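Local structure of phosphoserine aminotransferase (Bacillus alcalophilus, 1W23) at residues E269-K272 and I273-T277; I347-R350 and E351-Q355. The protein catalyses the reversible, pyridoxal-phosphate-dependent transfer of an amino group between phosphoserine and 2-oxoglutarate, the second step of serine biosynthesis from 3-phosphoglycerate. All coordinates share one frame; numbering follows the deposited sequence. Where two conformers were deposited one is given.

Interaction 1: residues E269-K272 and I273-T277; sequences EKAK and IIYDT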
# COMPACT_ATOMS: atom_id res chain seq x y z
N GLU A 269 13.40 29.10 -5.65
CA GLU A 269 13.17 30.30 -4.88
C GLU A 269 13.01 29.98 -3.40
O GLU A 269 13.59 30.69 -2.53
CB GLU A 269 11.92 31.02 -5.38
CG GLU A 269 11.76 32.33 -4.73
CD GLU A 269 10.66 33.26 -5.16
OE1 GLU A 269 9.98 32.91 -6.14
OE2 GLU A 269 10.63 34.32 -4.43
N LYS A 270 12.24 28.97 -3.05
CA LYS A 270 11.98 28.73 -1.64
C LYS A 270 13.24 28.15 -0.97
O LYS A 270 13.53 28.53 0.15
CB LYS A 270 10.68 28.05 -1.48
CG LYS A 270 10.57 26.65 -1.79
CD LYS A 270 9.06 26.18 -1.92
CE LYS A 270 9.10 24.74 -1.50
NZ LYS A 270 9.66 23.76 -2.46
N ALA A 271 14.02 27.31 -1.66
CA ALA A 271 15.28 26.84 -1.11
C ALA A 271 16.22 28.01 -0.86
O ALA A 271 16.91 28.04 0.17
CB ALA A 271 15.91 25.81 -2.05
N LYS A 272 16.29 28.96 -1.80
CA LYS A 272 17.23 30.09 -1.64
C LYS A 272 16.87 30.89 -0.40
O LYS A 272 17.79 31.43 0.24
CB LYS A 272 17.18 30.95 -2.89
CG LYS A 272 17.91 32.29 -2.83
CD LYS A 272 17.63 33.14 -4.06
CE LYS A 272 18.06 34.59 -3.95
NZ LYS A 272 19.41 34.85 -3.45
N ILE A 273 15.60 31.02 -0.04
CA ILE A 273 15.25 31.74 1.21
C ILE A 273 15.97 31.13 2.37
O ILE A 273 16.53 31.85 3.22
CB ILE A 273 13.73 31.72 1.41
CG1 ILE A 273 12.99 32.60 0.36
CG2 ILE A 273 13.34 32.17 2.82
CD1 ILE A 273 11.51 32.34 0.30
N ILE A 274 15.95 29.79 2.47
CA ILE A 274 16.55 29.14 3.63
C ILE A 274 18.06 29.13 3.53
O ILE A 274 18.75 29.45 4.52
CB ILE A 274 15.95 27.71 3.79
CG1 ILE A 274 14.41 27.78 3.91
CG2 ILE A 274 16.57 27.05 5.01
CD1 ILE A 274 13.73 26.44 3.87
N TYR A 275 18.63 28.77 2.39
CA TYR A 275 20.08 28.80 2.25
C TYR A 275 20.67 30.20 2.46
O TYR A 275 21.74 30.32 3.08
CB TYR A 275 20.55 28.19 0.93
CG TYR A 275 20.42 26.68 0.86
CD1 TYR A 275 19.63 26.07 -0.08
CD2 TYR A 275 21.10 25.86 1.75
CE1 TYR A 275 19.50 24.69 -0.16
CE2 TYR A 275 21.00 24.48 1.68
CZ TYR A 275 20.18 23.91 0.73
OH TYR A 275 20.11 22.52 0.70
N ASP A 276 20.00 31.24 1.97
CA ASP A 276 20.51 32.59 2.21
C ASP A 276 20.53 32.88 3.73
O ASP A 276 21.44 33.56 4.23
CB ASP A 276 19.69 33.62 1.46
CG ASP A 276 19.95 33.73 0.01
OD1 ASP A 276 20.89 33.13 -0.52
OD2 ASP A 276 19.21 34.51 -0.66
N THR A 277 19.50 32.41 4.43
CA THR A 277 19.45 32.65 5.89
C THR A 277 20.65 31.99 6.57
O THR A 277 21.29 32.55 7.46
CB THR A 277 18.15 32.15 6.47
OG1 THR A 277 17.02 32.75 5.77
CG2 THR A 277 17.98 32.51 7.92
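In one of its two modelled conformers, K272 reaches forward one helical turn to D276, and the two close a salt bridge on the outer surface of helix 259-279. From the backbone outward, K272 CB lies beside I273 N, its neighbour in the chain. CG stands anti to the backbone N (chi1 170°), which carries the chain toward the carboxylate, and K272 CG lies 3.4 Å from D276 OD2. CD runs past the same oxygen at 4.0 Å. K272 CE lies 3.5 Å from D276 OD2, and a bend at chi4 (48°) then sets NZ 2.8 Å from OD2, on its syn lone pair. The chain thus arches over a single oxygen. An alanine in place of D276 would probably leave the ammonium of this conformer without its mate and set the lysine chain free to swing into solvent. Beneath the bridge, D276 N donates to K272 O at 2.8 Å. On the buried side, Y275 N donates to A271 O, and A271 CB lies 4.2 Å from CE1 of the tyrosine, whose OH bonds to S295 O. Nearby, I273 O accepts both T277 N and T277 OG1, the latter at 2.7 Å. An i to i+4 salt bridge over regular backbone bonds, polar outside and apolar inside, is the pattern of an amphipathic surface helix.

Interaction 2: residues I347-R350 and E351-Q355; sequences IALR and ELMIQ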
# COMPACT_ATOMS: atom_id res chain seq x y z
N ILE A 347 9.43 31.59 4.33
CA ILE A 347 9.61 32.94 4.90
C ILE A 347 9.48 32.88 6.40
O ILE A 347 10.27 33.51 7.12
CB ILE A 347 8.60 33.88 4.24
CG1 ILE A 347 8.81 34.03 2.73
CG2 ILE A 347 8.60 35.23 4.98
CD1 ILE A 347 7.73 34.72 1.92
N ALA A 348 8.49 32.16 6.94
CA ALA A 348 8.30 32.05 8.38
C ALA A 348 9.54 31.40 9.04
O ALA A 348 9.99 31.83 10.12
CB ALA A 348 7.02 31.31 8.73
N LEU A 349 10.08 30.35 8.40
CA LEU A 349 11.28 29.71 8.93
C LEU A 349 12.45 30.68 8.97
O LEU A 349 13.19 30.73 9.97
CB LEU A 349 11.59 28.44 8.14
CG LEU A 349 12.86 27.69 8.59
CD1 LEU A 349 12.76 27.24 10.03
CD2 LEU A 349 13.11 26.49 7.69
N ARG A 350 12.65 31.44 7.90
CA ARG A 350 13.71 32.48 7.90
C ARG A 350 13.50 33.42 9.09
O ARG A 350 14.48 33.74 9.80
CB ARG A 350 13.70 33.23 6.58
CG ARG A 350 14.49 34.52 6.61
CD ARG A 350 14.61 35.13 5.22
NE ARG A 350 15.29 36.39 5.16
CZ ARG A 350 16.61 36.52 5.01
NH1 ARG A 350 17.43 35.46 4.91
NH2 ARG A 350 17.06 37.79 4.99
N GLU A 351 12.30 33.90 9.32
CA GLU A 351 12.06 34.85 10.39
C GLU A 351 12.35 34.21 11.76
O GLU A 351 12.97 34.84 12.65
CB GLU A 351 10.59 35.35 10.28
CG GLU A 351 10.45 36.28 9.05
CD GLU A 351 9.08 36.72 8.69
OE1 GLU A 351 8.89 37.51 7.72
OE2 GLU A 351 8.11 36.33 9.38
N LEU A 352 11.95 32.96 11.96
CA LEU A 352 12.27 32.24 13.19
C LEU A 352 13.77 32.17 13.38
O LEU A 352 14.30 32.41 14.47
CB LEU A 352 11.68 30.83 13.11
CG LEU A 352 12.02 29.85 14.23
CD1 LEU A 352 10.99 29.91 15.35
CD2 LEU A 352 11.98 28.39 13.81
N MET A 353 14.47 31.78 12.31
CA MET A 353 15.91 31.62 12.37
C MET A 353 16.63 32.93 12.70
O MET A 353 17.60 32.97 13.50
CB MET A 353 16.45 31.01 11.07
CG MET A 353 16.06 29.55 10.91
SD MET A 353 16.43 28.81 9.32
CE MET A 353 18.24 28.60 9.43
N ILE A 354 16.21 34.02 12.08
CA ILE A 354 16.85 35.32 12.32
C ILE A 354 16.60 35.74 13.76
O ILE A 354 17.51 36.17 14.46
CB ILE A 354 16.36 36.37 11.31
CG1 ILE A 354 16.88 36.05 9.91
CG2 ILE A 354 16.79 37.79 11.76
CD1 ILE A 354 16.26 36.86 8.82
N GLN A 355 15.36 35.61 14.21
CA GLN A 355 15.03 36.02 15.58
C GLN A 355 15.78 35.19 16.60
O GLN A 355 16.29 35.73 17.60
CB GLN A 355 13.50 35.99 15.78
CG GLN A 355 13.04 36.36 17.20
CD GLN A 355 11.55 36.16 17.45
OE1 GLN A 355 10.65 36.50 16.66
NE2 GLN A 355 11.21 35.53 18.56
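Successive turns of the C-terminal helix 343-359 are joined here by i to i+3 and i to i+4 contacts, with R350 and I354 among the side-chain pairs. The arginine runs extended from CG to NE, and CD1 of I354 lies 3.7 Å above the guanidinium plane, over its centre. The same methyl also touches the arginine stem, R350 CG to I354 CD1 being 3.7 Å. I354 reaches it because CG1 is anti to its carbonyl carbon (chi1 -69°), which sends CD1 back along the helix. R350 NH1 forms a salt bridge with E280 and a probable hydrogen bond with T277 OG1. On the inner side, L349 CG packs 3.8 Å from M353 SD, the two side chains crossing at a slant, and L349 CD1 meets L352 CD2 at 4.0 Å. F321 of strand 321-322 packs on both leucines, while F312 of helix 306-318 touches L352 and M353. Toward solvent, I347, in one of its two modelled conformers, runs alongside E351 in the same direction, I347 CG2 lying 3.6 Å from E351 OE1. Four backbone bonds underlie all this, from E351 N to I347 O through I354 N to R350 O, the last 2.9 Å long. Chemically, the isoleucine methyl shields one face of the guanidinium without competing for its N-H groups, which remain directed in the guanidinium plane, where polar partners can hold the arginine's rotation.

In the fold
Interactions 1 and 2 lie on neighbouring helices, 259-279 and 343-359, with their centres 11 Å apart. The helices meet directly: T277 OG1, already engaged with I273 O, lies 2.9 Å from R350 NH1, a probable hydrogen bond that ties the two contacts together. Apolar contacts join the same two helices, with T277 CG2 3.8 Å from M353 CB, I274 CD1 3.9 Å from L349 CD2, and I273 CG2 3.9 Å from R350 CB. Neither interaction forms part of the cofactor pocket. The nearer is interaction 1, where the side chain of K270 stays about 11 Å from that of K196, the lysine to which the cofactor attaches, though not bonded to it in this model; interaction 2 is away from the annotated sites.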